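PDB 3RNL: sulfotransferase from Alicyclobacillus acidocaldarius subsp. acidocaldarius, which probably transfers a sulfo group to an acceptor molecule, and binds magnesium. Local coordinates for residues R26-I34 with L206-S217; P51-M62 with R152-Y160. One frame throughout, in Å; residues are numbered along the deposited sequence. Where two conformers were deposited one is given.

Interaction 1. Residues R26-I34 with L206-S217; sequences RYLSQHPDI and LGVSTDFVPDTS. With MG (magnesium ion), chain B.
H31 and F212 meet at the middle of this contact, where the loop leaving helix 195-206 packs against helix 21-29 and the type I turn H31-I34 that leads into strand 34-35, at one edge of the parallel sheet of the P-loop-type alpha/beta fold. The two rings are inclined by 53°, neither stacked nor edge-to-face, and CB of H31 sits 4.0 Å from the centroid of the F212 ring, almost straight above one face. The rim of F212 points at the backbone of Y27, with CZ 3.5 Å from O of Y27 and close to CB of Q30. CG of H31 stands anti to its backbone N (chi1 -166°), turning the imidazole toward V208, whose CG2 lies over one face of it. Both ring nitrogens are used in the ring plane: NE2 donates to O of S209 at 2.8 Å, on a carbonyl lone pair, while ND1 accepts from N of D33. This pair of bonds fixes the rotation of the ring and indicates a proton on NE2. Alongside, CG1 of V208 packs against the side chain of D33, whose OD1 takes a bond from N of R84. The carbonyl oxygens of S29, H31 and I34 bind the magnesium ion, together with three waters. Beyond F212, the extended Q30 side chain pairs with the backbone of D215: OE1 accepts from N at 2.7 Å and NE2 donates to O at 3.1 Å, both nearly straight. Y27 completes the row, with CG2 of T216 over one ring face and its OH 2.7 Å from the O of a water that donates to O of T216 and accepts from NH1 of R26.

Interaction 2. Residues P51-M62 with R152-Y160; sequences PERFTGPGDEGM and RQHYEPLWY
The ring of Y155 lies flat on the backbone of G56, whose CA stands 3.5 Å from the ring centroid and only 1° off its normal, a CH-pi contact made close by the lack of a side chain on G56. P57 continues this surface, its CD against CE1 of Y155 and its CG 3.7 Å from CZ2 of W159. On the other flank CB of E156 covers one face of the F54 ring, while CD of P157 approaches CE1 of F54. Farther out, CB of P51 sits over the imidazole of H154. The contact sets the Schellman motif that closes helix 147-152, with H154 at positive phi, against the type II turn G56-D59 ahead of helix 60-64. T55 bonds twice to the chain that leaves helix 147-152: its N donates to O of H154, and OG1 donates to O of Q153 at 2.6 Å, both from well above the carbonyl planes. D59 uses both carboxylate oxygens across the contact. OD1 receives NE1 of W159 at 2.9 Å on its syn lone pair, in the indole plane, and OD2 is met by N of E156 at 2.8 Å from above the carboxylate. The carboxylates of D59 and E156 come within 4.3 Å (OD1 to OE1), a proximity probably eased by R135, which forms salt bridges to both.

Interactions 1 and 2 lie on opposite sides of the chain's centre, their centres 34 Å apart and their nearest atoms about 17 Å apart, so they do not touch. Along the chain 26-34 comes first, then 51-62 and 152-160, and 206-217 last; both segments of interaction 2 therefore fall between the two segments of interaction 1. Interaction 1 ties helix 21-29 and the edge strand 34-35 to the loop after helix 195-206, beside the bound magnesium. Interaction 2, far from that ion, joins the loop before helix 60-64 and the start of that helix to the chain that follows helix 147-152. Each brings an early part of the sulfotransferase chain against a later one, at separate places on the fold.

Interaction 1. Residues R26-I34 with L206-S217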
loop_
_atom_site.group_PDB
_atom_site.type_symbol
_atom_site.label_atom_id
_atom_site.label_comp_id
_atom_site.label_asym_id
_atom_site.label_seq_id
_atom_site.Cartn_x
_atom_site.Cartn_y
_atom_site.Cartn_z
ATOM N N ARG A 26 -11.288 3.725 4.621
ATOM C CA ARG A 26 -12.454 4.480 5.072
ATOM C C ARG A 26 -13.753 3.682 4.906
ATOM O O ARG A 26 -14.587 3.615 5.818
ATOM C CB ARG A 26 -12.524 5.819 4.325
ATOM C CG ARG A 26 -13.712 6.693 4.692
ATOM C CD ARG A 26 -13.426 8.155 4.338
ATOM N NE ARG A 26 -12.742 8.273 3.052
ATOM C CZ ARG A 26 -13.366 8.382 1.883
ATOM N NH1 ARG A 26 -14.692 8.400 1.844
ATOM N NH2 ARG A 26 -12.663 8.482 0.755
ATOM N N TYR A 27 -13.923 3.066 3.742
ATOM C CA TYR A 27 -15.128 2.280 3.485
ATOM C C TYR A 27 -15.246 1.041 4.380
ATOM O O TYR A 27 -16.326 0.741 4.884
ATOM C CB TYR A 27 -15.197 1.862 2.023
ATOM C CG TYR A 27 -15.218 3.019 1.060
ATOM C CD1 TYR A 27 -15.694 4.269 1.450
ATOM C CD2 TYR A 27 -14.763 2.865 -0.240
ATOM C CE1 TYR A 27 -15.707 5.337 0.560
ATOM C CE2 TYR A 27 -14.773 3.926 -1.136
ATOM C CZ TYR A 27 -15.250 5.157 -0.726
ATOM O OH TYR A 27 -15.267 6.205 -1.617
ATOM N N LEU A 28 -14.154 0.298 4.545
ATOM C CA LEU A 28 -14.204 -0.899 5.382
ATOM C C LEU A 28 -14.491 -0.552 6.838
ATOM O O LEU A 28 -15.216 -1.279 7.527
ATOM C CB LEU A 28 -12.900 -1.691 5.281
ATOM C CG LEU A 28 -12.714 -2.389 3.936
ATOM C CD1 LEU A 28 -11.310 -2.976 3.842
ATOM C CD2 LEU A 28 -13.759 -3.476 3.718
ATOM N N SER A 29 -13.915 0.555 7.300
ATOM C CA SER A 29 -14.083 0.992 8.686
ATOM C C SER A 29 -15.547 1.208 9.026
ATOM O O SER A 29 -15.947 1.062 10.176
ATOM C CB SER A 29 -13.316 2.290 8.950
ATOM O OG SER A 29 -11.926 2.103 8.791
ATOM N N GLN A 30 -16.343 1.567 8.026
ATOM C CA GLN A 30 -17.769 1.823 8.250
ATOM C C GLN A 30 -18.555 0.556 8.598
ATOM O O GLN A 30 -19.647 0.639 9.159
ATOM C CB GLN A 30 -18.409 2.463 7.025
ATOM C CG GLN A 30 -17.832 3.813 6.640
ATOM C CD GLN A 30 -18.409 4.296 5.334
ATOM O OE1 GLN A 30 -19.424 3.776 4.874
ATOM N NE2 GLN A 30 -17.769 5.288 4.723
ATOM N N HIS A 31 -18.018 -0.607 8.241
ATOM C CA HIS A 31 -18.712 -1.877 8.493
ATOM C C HIS A 31 -18.802 -2.122 10.002
ATOM O O HIS A 31 -17.828 -1.947 10.715
ATOM C CB HIS A 31 -17.957 -3.019 7.799
ATOM C CG HIS A 31 -18.723 -4.310 7.708
ATOM N ND1 HIS A 31 -19.089 -5.041 8.820
ATOM C CD2 HIS A 31 -19.153 -5.015 6.634
ATOM C CE1 HIS A 31 -19.728 -6.135 8.434
ATOM N NE2 HIS A 31 -19.775 -6.146 7.109
ATOM N N PRO A 32 -19.974 -2.531 10.503
ATOM C CA PRO A 32 -20.087 -2.701 11.961
ATOM C C PRO A 32 -19.201 -3.820 12.536
ATOM O O PRO A 32 -18.929 -3.808 13.736
ATOM C CB PRO A 32 -21.584 -3.024 12.167
ATOM C CG PRO A 32 -22.054 -3.545 10.837
ATOM C CD PRO A 32 -21.247 -2.792 9.801
ATOM N N ASP A 33 -18.793 -4.777 11.701
ATOM C CA ASP A 33 -17.949 -5.899 12.115
ATOM C C ASP A 33 -16.450 -5.703 11.836
ATOM O O ASP A 33 -15.680 -6.646 11.949
ATOM C CB ASP A 33 -18.450 -7.210 11.510
ATOM C CG ASP A 33 -18.324 -8.388 12.464
ATOM O OD1 ASP A 33 -17.961 -8.194 13.653
ATOM O OD2 ASP A 33 -18.608 -9.516 12.015
ATOM N N ILE A 34 -16.061 -4.514 11.383
ATOM C CA ILE A 34 -14.650 -4.243 11.087
ATOM C C ILE A 34 -14.154 -3.042 11.883
ATOM O O ILE A 34 -14.810 -1.999 11.900
ATOM C CB ILE A 34 -14.467 -3.919 9.595
ATOM C CG1 ILE A 34 -14.944 -5.092 8.735
ATOM C CG2 ILE A 34 -12.998 -3.582 9.279
ATOM C CD1 ILE A 34 -14.846 -4.812 7.229
ATOM N N LEU A 206 -12.701 -11.195 4.299
ATOM C CA LEU A 206 -12.475 -11.027 5.735
ATOM C C LEU A 206 -13.433 -11.865 6.574
ATOM O O LEU A 206 -13.297 -11.928 7.789
ATOM C CB LEU A 206 -12.586 -9.550 6.142
ATOM C CG LEU A 206 -11.507 -8.652 5.514
ATOM C CD1 LEU A 206 -11.721 -7.171 5.830
ATOM C CD2 LEU A 206 -10.089 -9.106 5.937
ATOM N N GLY A 207 -14.412 -12.481 5.921
ATOM C CA GLY A 207 -15.369 -13.332 6.613
ATOM C C GLY A 207 -16.366 -12.551 7.457
ATOM O O GLY A 207 -16.796 -13.032 8.509
ATOM N N VAL A 208 -16.729 -11.347 7.019
ATOM C CA VAL A 208 -17.806 -10.618 7.678
ATOM C C VAL A 208 -18.969 -10.458 6.703
ATOM O O VAL A 208 -18.841 -10.786 5.519
ATOM C CB VAL A 208 -17.344 -9.231 8.187
ATOM C CG1 VAL A 208 -16.256 -9.384 9.264
ATOM C CG2 VAL A 208 -16.844 -8.346 7.019
ATOM N N SER A 209 -20.080 -9.900 7.175
ATOM C CA SER A 209 -21.299 -9.874 6.374
ATOM C C SER A 209 -21.124 -9.084 5.086
ATOM O O SER A 209 -20.587 -7.969 5.083
ATOM C CB SER A 209 -22.474 -9.293 7.172
ATOM O OG SER A 209 -23.625 -9.163 6.348
ATOM N N THR A 210 -21.590 -9.661 3.988
ATOM C CA THR A 210 -21.569 -8.949 2.720
ATOM C C THR A 210 -22.815 -8.091 2.541
ATOM O O THR A 210 -22.955 -7.418 1.516
ATOM C CB THR A 210 -21.463 -9.903 1.520
ATOM O OG1 THR A 210 -22.511 -10.874 1.600
ATOM C CG2 THR A 210 -20.090 -10.603 1.497
ATOM N N ASP A 211 -23.722 -8.056 3.514
ATOM C CA ASP A 211 -24.854 -7.205 3.232
ATOM C C ASP A 211 -24.468 -5.943 3.970
ATOM O O ASP A 211 -24.858 -5.693 5.111
ATOM C CB ASP A 211 -26.072 -7.856 3.893
ATOM C CG ASP A 211 -27.344 -7.034 3.757
ATOM O OD1 ASP A 211 -27.503 -6.315 2.750
ATOM O OD2 ASP A 211 -28.198 -7.129 4.665
ATOM N N PHE A 212 -23.818 -5.078 3.204
ATOM C CA PHE A 212 -23.290 -3.829 3.701
ATOM C C PHE A 212 -23.186 -2.947 2.484
ATOM O O PHE A 212 -22.731 -3.406 1.436
ATOM C CB PHE A 212 -21.906 -4.097 4.310
ATOM C CG PHE A 212 -21.084 -2.857 4.562
ATOM C CD1 PHE A 212 -21.526 -1.885 5.439
ATOM C CD2 PHE A 212 -19.842 -2.696 3.953
ATOM C CE1 PHE A 212 -20.763 -0.747 5.678
ATOM C CE2 PHE A 212 -19.073 -1.568 4.188
ATOM C CZ PHE A 212 -19.540 -0.586 5.052
ATOM N N VAL A 213 -23.566 -1.684 2.605
ATOM C CA VAL A 213 -23.244 -0.701 1.580
ATOM C C VAL A 213 -22.443 0.433 2.184
ATOM O O VAL A 213 -22.980 1.176 3.006
ATOM C CB VAL A 213 -24.506 -0.137 0.911
ATOM C CG1 VAL A 213 -24.120 0.858 -0.171
ATOM C CG2 VAL A 213 -25.333 -1.266 0.327
ATOM N N PRO A 214 -21.180 0.602 1.772
ATOM C CA PRO A 214 -20.467 1.745 2.340
ATOM C C PRO A 214 -21.037 3.051 1.806
ATOM O O PRO A 214 -21.624 3.083 0.718
ATOM C CB PRO A 214 -19.036 1.547 1.831
ATOM C CG PRO A 214 -19.204 0.796 0.554
ATOM C CD PRO A 214 -20.356 -0.144 0.805
ATOM N N ASP A 215 -20.838 4.125 2.559
ATOM C CA ASP A 215 -21.221 5.451 2.103
ATOM C C ASP A 215 -20.001 6.019 1.384
ATOM O O ASP A 215 -18.961 6.273 1.991
ATOM C CB ASP A 215 -21.589 6.315 3.303
ATOM C CG ASP A 215 -21.759 7.780 2.947
ATOM O OD1 ASP A 215 -21.698 8.132 1.750
ATOM O OD2 ASP A 215 -21.967 8.578 3.885
ATOM N N THR A 216 -20.127 6.171 0.071
ATOM C CA THR A 216 -19.006 6.576 -0.774
ATOM C C THR A 216 -19.000 8.076 -1.065
ATOM O O THR A 216 -18.171 8.561 -1.841
ATOM C CB THR A 216 -18.965 5.773 -2.085
ATOM O OG1 THR A 216 -20.183 5.975 -2.813
ATOM C CG2 THR A 216 -18.789 4.287 -1.785
ATOM N N SER A 217 -19.942 8.802 -0.466
ATOM C CA SER A 217 -20.030 10.249 -0.695
ATOM C C SER A 217 -18.692 10.961 -0.466
ATOM O O SER A 217 -18.095 10.873 0.608
ATOM C CB SER A 217 -21.131 10.899 0.152
ATOM O OG SER A 217 -20.774 10.937 1.523
HETATM MG MG MG B . -16.596 -0.479 11.901
HETATM O O HOH W 1 -15.560 8.814 -0.976
HETATM O O HOH W 2 -22.525 2.367 5.384
HETATM O O HOH W 3 -18.738 0.873 12.097
HETATM O O HOH W 4 -17.409 -1.212 14.193
HETATM O O HOH W 5 -20.529 -9.669 9.975
HETATM O O HOH W 6 -15.444 1.227 13.473
#

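Interaction 2. Residues P51-M62 with R152-Y160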
loop_
_atom_site.group_PDB
_atom_site.type_symbol
_atom_site.label_atom_id
_atom_site.label_comp_id
_atom_site.label_asym_id
_atom_site.label_seq_id
_atom_site.Cartn_x
_atom_site.Cartn_y
_atom_site.Cartn_z
ATOM N N PRO A 51 16.058 2.790 6.979
ATOM C CA PRO A 51 17.396 3.344 7.226
ATOM C C PRO A 51 17.430 4.006 8.598
ATOM O O PRO A 51 16.384 4.122 9.238
ATOM C CB PRO A 51 17.530 4.417 6.142
ATOM C CG PRO A 51 16.119 4.858 5.881
ATOM C CD PRO A 51 15.289 3.582 6.000
ATOM N N GLU A 52 18.591 4.486 9.032
ATOM C CA GLU A 52 18.674 5.100 10.351
ATOM C C GLU A 52 17.737 6.290 10.459
ATOM O O GLU A 52 17.098 6.502 11.489
ATOM C CB GLU A 52 20.100 5.536 10.683
ATOM C CG GLU A 52 20.226 6.092 12.093
ATOM C CD GLU A 52 21.630 6.555 12.423
ATOM O OE1 GLU A 52 22.426 6.772 11.481
ATOM O OE2 GLU A 52 21.938 6.700 13.627
ATOM N N ARG A 53 17.697 7.108 9.416
ATOM C CA ARG A 53 16.694 8.161 9.342
ATOM C C ARG A 53 16.431 8.571 7.895
ATOM O O ARG A 53 17.310 8.459 7.027
ATOM C CB ARG A 53 17.069 9.372 10.215
ATOM C CG ARG A 53 18.040 10.332 9.589
ATOM C CD ARG A 53 18.288 11.566 10.477
ATOM N NE ARG A 53 17.128 12.453 10.572
ATOM C CZ ARG A 53 16.915 13.499 9.773
ATOM N NH1 ARG A 53 17.782 13.789 8.804
ATOM N NH2 ARG A 53 15.831 14.254 9.939
ATOM N N PHE A 54 15.225 9.054 7.637
ATOM C CA PHE A 54 14.867 9.530 6.300
ATOM C C PHE A 54 15.273 10.987 6.204
ATOM O O PHE A 54 15.019 11.776 7.123
ATOM C CB PHE A 54 13.367 9.387 6.047
ATOM C CG PHE A 54 12.894 7.963 6.076
ATOM C CD1 PHE A 54 13.236 7.093 5.047
ATOM C CD2 PHE A 54 12.126 7.491 7.135
ATOM C CE1 PHE A 54 12.802 5.760 5.057
ATOM C CE2 PHE A 54 11.685 6.162 7.159
ATOM C CZ PHE A 54 12.020 5.298 6.121
ATOM N N THR A 55 16.004 11.300 5.142
ATOM C CA THR A 55 16.634 12.607 4.961
ATOM C C THR A 55 15.999 13.630 4.014
ATOM O O THR A 55 16.537 14.722 3.844
ATOM C CB THR A 55 18.065 12.399 4.533
ATOM O OG1 THR A 55 18.061 11.860 3.209
ATOM C CG2 THR A 55 18.717 11.396 5.476
ATOM N N GLY A 56 14.911 13.271 3.345
ATOM C CA GLY A 56 14.347 14.154 2.335
ATOM C C GLY A 56 13.514 15.283 2.915
ATOM O O GLY A 56 13.132 15.249 4.082
ATOM N N PRO A 57 13.223 16.297 2.095
ATOM C CA PRO A 57 12.369 17.401 2.551
ATOM C C PRO A 57 10.965 16.910 2.899
ATOM O O PRO A 57 10.328 16.227 2.097
ATOM C CB PRO A 57 12.342 18.368 1.354
ATOM C CG PRO A 57 12.920 17.644 0.212
ATOM C CD PRO A 57 13.732 16.485 0.726
ATOM N N GLY A 58 10.487 17.270 4.085
ATOM C CA GLY A 58 9.184 16.826 4.554
ATOM C C GLY A 58 9.089 15.360 4.951
ATOM O O GLY A 58 7.983 14.852 5.141
ATOM N N ASP A 59 10.228 14.672 5.094
ATOM C CA ASP A 59 10.223 13.235 5.419
ATOM C C ASP A 59 10.027 12.983 6.921
ATOM O O ASP A 59 9.971 11.830 7.365
ATOM C CB ASP A 59 11.550 12.576 5.021
ATOM C CG ASP A 59 11.687 12.354 3.528
ATOM O OD1 ASP A 59 10.882 12.910 2.750
ATOM O OD2 ASP A 59 12.622 11.622 3.138
ATOM N N GLU A 60 9.924 14.066 7.685
ATOM C CA GLU A 60 9.843 13.986 9.146
ATOM C C GLU A 60 8.795 12.989 9.661
ATOM O O GLU A 60 9.030 12.278 10.644
ATOM C CB GLU A 60 9.611 15.381 9.746
ATOM C CG GLU A 60 10.824 16.322 9.679
ATOM C CD GLU A 60 11.032 16.960 8.306
ATOM O OE1 GLU A 60 12.075 17.618 8.105
ATOM O OE2 GLU A 60 10.155 16.814 7.432
ATOM N N GLY A 61 7.646 12.937 8.997
ATOM C CA GLY A 61 6.562 12.048 9.388
ATOM C C GLY A 61 6.948 10.581 9.453
ATOM O O GLY A 61 6.552 9.846 10.362
HETATM N N MSE A 62 7.732 10.122 8.486
HETATM C CA MSE A 62 8.127 8.726 8.510
HETATM C C MSE A 62 9.170 8.472 9.597
HETATM O O MSE A 62 9.326 7.352 10.058
HETATM C CB MSE A 62 8.618 8.252 7.129
HETATM C CG MSE A 62 7.490 8.052 6.126
HETATM SE SE MSE A 62 6.440 6.428 6.510
HETATM C CE MSE A 62 7.721 5.138 5.888
ATOM N N ARG A 152 20.024 6.368 -2.479
ATOM C CA ARG A 152 21.316 6.346 -1.793
ATOM C C ARG A 152 21.342 7.255 -0.567
ATOM O O ARG A 152 22.000 6.940 0.429
ATOM C CB ARG A 152 22.452 6.754 -2.737
ATOM C CG ARG A 152 22.740 5.755 -3.845
ATOM C CD ARG A 152 24.110 6.015 -4.476
ATOM N NE ARG A 152 24.194 7.331 -5.104
ATOM C CZ ARG A 152 23.901 7.568 -6.380
ATOM N NH1 ARG A 152 24.005 8.795 -6.870
ATOM N NH2 ARG A 152 23.505 6.578 -7.167
ATOM N N GLN A 153 20.638 8.385 -0.642
ATOM C CA GLN A 153 20.649 9.374 0.439
ATOM C C GLN A 153 19.604 9.092 1.527
ATOM O O GLN A 153 19.507 9.830 2.505
ATOM C CB GLN A 153 20.466 10.789 -0.108
ATOM C CG GLN A 153 21.649 11.280 -0.952
ATOM C CD GLN A 153 21.357 12.574 -1.686
ATOM O OE1 GLN A 153 20.237 13.078 -1.662
ATOM N NE2 GLN A 153 22.372 13.115 -2.354
ATOM N N HIS A 154 18.861 8.007 1.353
ATOM C CA HIS A 154 17.833 7.575 2.309
ATOM C C HIS A 154 16.645 8.530 2.440
ATOM O O HIS A 154 16.151 8.775 3.541
ATOM C CB HIS A 154 18.452 7.332 3.691
ATOM C CG HIS A 154 19.583 6.350 3.683
ATOM N ND1 HIS A 154 20.644 6.433 4.558
ATOM C CD2 HIS A 154 19.807 5.254 2.921
ATOM C CE1 HIS A 154 21.485 5.439 4.323
ATOM N NE2 HIS A 154 20.997 4.706 3.339
ATOM N N TYR A 155 16.157 9.030 1.314
ATOM C CA TYR A 155 14.854 9.684 1.303
ATOM C C TYR A 155 13.796 8.632 1.608
ATOM O O TYR A 155 14.033 7.438 1.452
ATOM C CB TYR A 155 14.559 10.258 -0.085
ATOM C CG TYR A 155 15.156 11.616 -0.376
ATOM C CD1 TYR A 155 14.422 12.570 -1.078
ATOM C CD2 TYR A 155 16.440 11.948 0.042
ATOM C CE1 TYR A 155 14.963 13.810 -1.378
ATOM C CE2 TYR A 155 16.981 13.197 -0.241
ATOM C CZ TYR A 155 16.233 14.121 -0.944
ATOM O OH TYR A 155 16.763 15.365 -1.241
ATOM N N GLU A 156 12.619 9.070 2.041
ATOM C CA GLU A 156 11.534 8.109 2.244
ATOM C C GLU A 156 10.996 7.564 0.911
ATOM O O GLU A 156 11.216 8.154 -0.158
ATOM C CB GLU A 156 10.419 8.727 3.083
ATOM C CG GLU A 156 9.571 9.717 2.339
ATOM C CD GLU A 156 8.092 9.486 2.614
ATOM O OE1 GLU A 156 7.431 10.439 3.077
ATOM O OE2 GLU A 156 7.609 8.350 2.369
ATOM N N PRO A 157 10.329 6.403 0.957
ATOM C CA PRO A 157 9.964 5.705 -0.287
ATOM C C PRO A 157 8.914 6.414 -1.136
ATOM O O PRO A 157 8.748 6.021 -2.288
ATOM C CB PRO A 157 9.462 4.322 0.174
ATOM C CG PRO A 157 9.820 4.219 1.611
ATOM C CD PRO A 157 10.031 5.600 2.156
ATOM N N LEU A 158 8.213 7.416 -0.608
ATOM C CA LEU A 158 7.293 8.172 -1.468
ATOM C C LEU A 158 8.044 8.725 -2.676
ATOM O O LEU A 158 7.478 8.877 -3.763
ATOM C CB LEU A 158 6.611 9.308 -0.695
ATOM C CG LEU A 158 5.502 10.075 -1.439
ATOM C CD1 LEU A 158 4.435 9.128 -2.015
ATOM C CD2 LEU A 158 4.859 11.101 -0.511
ATOM N N TRP A 159 9.327 9.012 -2.483
ATOM C CA TRP A 159 10.149 9.532 -3.564
ATOM C C TRP A 159 10.590 8.458 -4.562
ATOM O O TRP A 159 11.153 8.803 -5.612
ATOM C CB TRP A 159 11.413 10.206 -3.018
ATOM C CG TRP A 159 11.206 11.349 -2.070
ATOM C CD1 TRP A 159 11.091 11.277 -0.702
ATOM C CD2 TRP A 159 11.179 12.745 -2.401
ATOM N NE1 TRP A 159 10.967 12.543 -0.170
ATOM C CE2 TRP A 159 11.015 13.460 -1.190
ATOM C CE3 TRP A 159 11.266 13.457 -3.599
ATOM C CZ2 TRP A 159 10.937 14.853 -1.147
ATOM C CZ3 TRP A 159 11.196 14.855 -3.556
ATOM C CH2 TRP A 159 11.026 15.533 -2.340
ATOM N N TYR A 160 10.361 7.168 -4.291
ATOM C CA TYR A 160 11.007 6.233 -5.199
ATOM C C TYR A 160 9.938 5.839 -6.202
ATOM O O TYR A 160 9.267 4.807 -6.067
ATOM C CB TYR A 160 11.378 4.947 -4.432
ATOM C CG TYR A 160 12.277 5.070 -3.204
ATOM C CD1 TYR A 160 12.908 6.262 -2.864
ATOM C CD2 TYR A 160 12.488 3.964 -2.388
ATOM C CE1 TYR A 160 13.722 6.338 -1.718
ATOM C CE2 TYR A 160 13.286 4.031 -1.262
ATOM C CZ TYR A 160 13.895 5.212 -0.927
ATOM O OH TYR A 160 14.684 5.239 0.212
HETATM O O HOH W 7 19.853 7.651 7.083
HETATM O O HOH W 8 7.100 11.919 5.787
#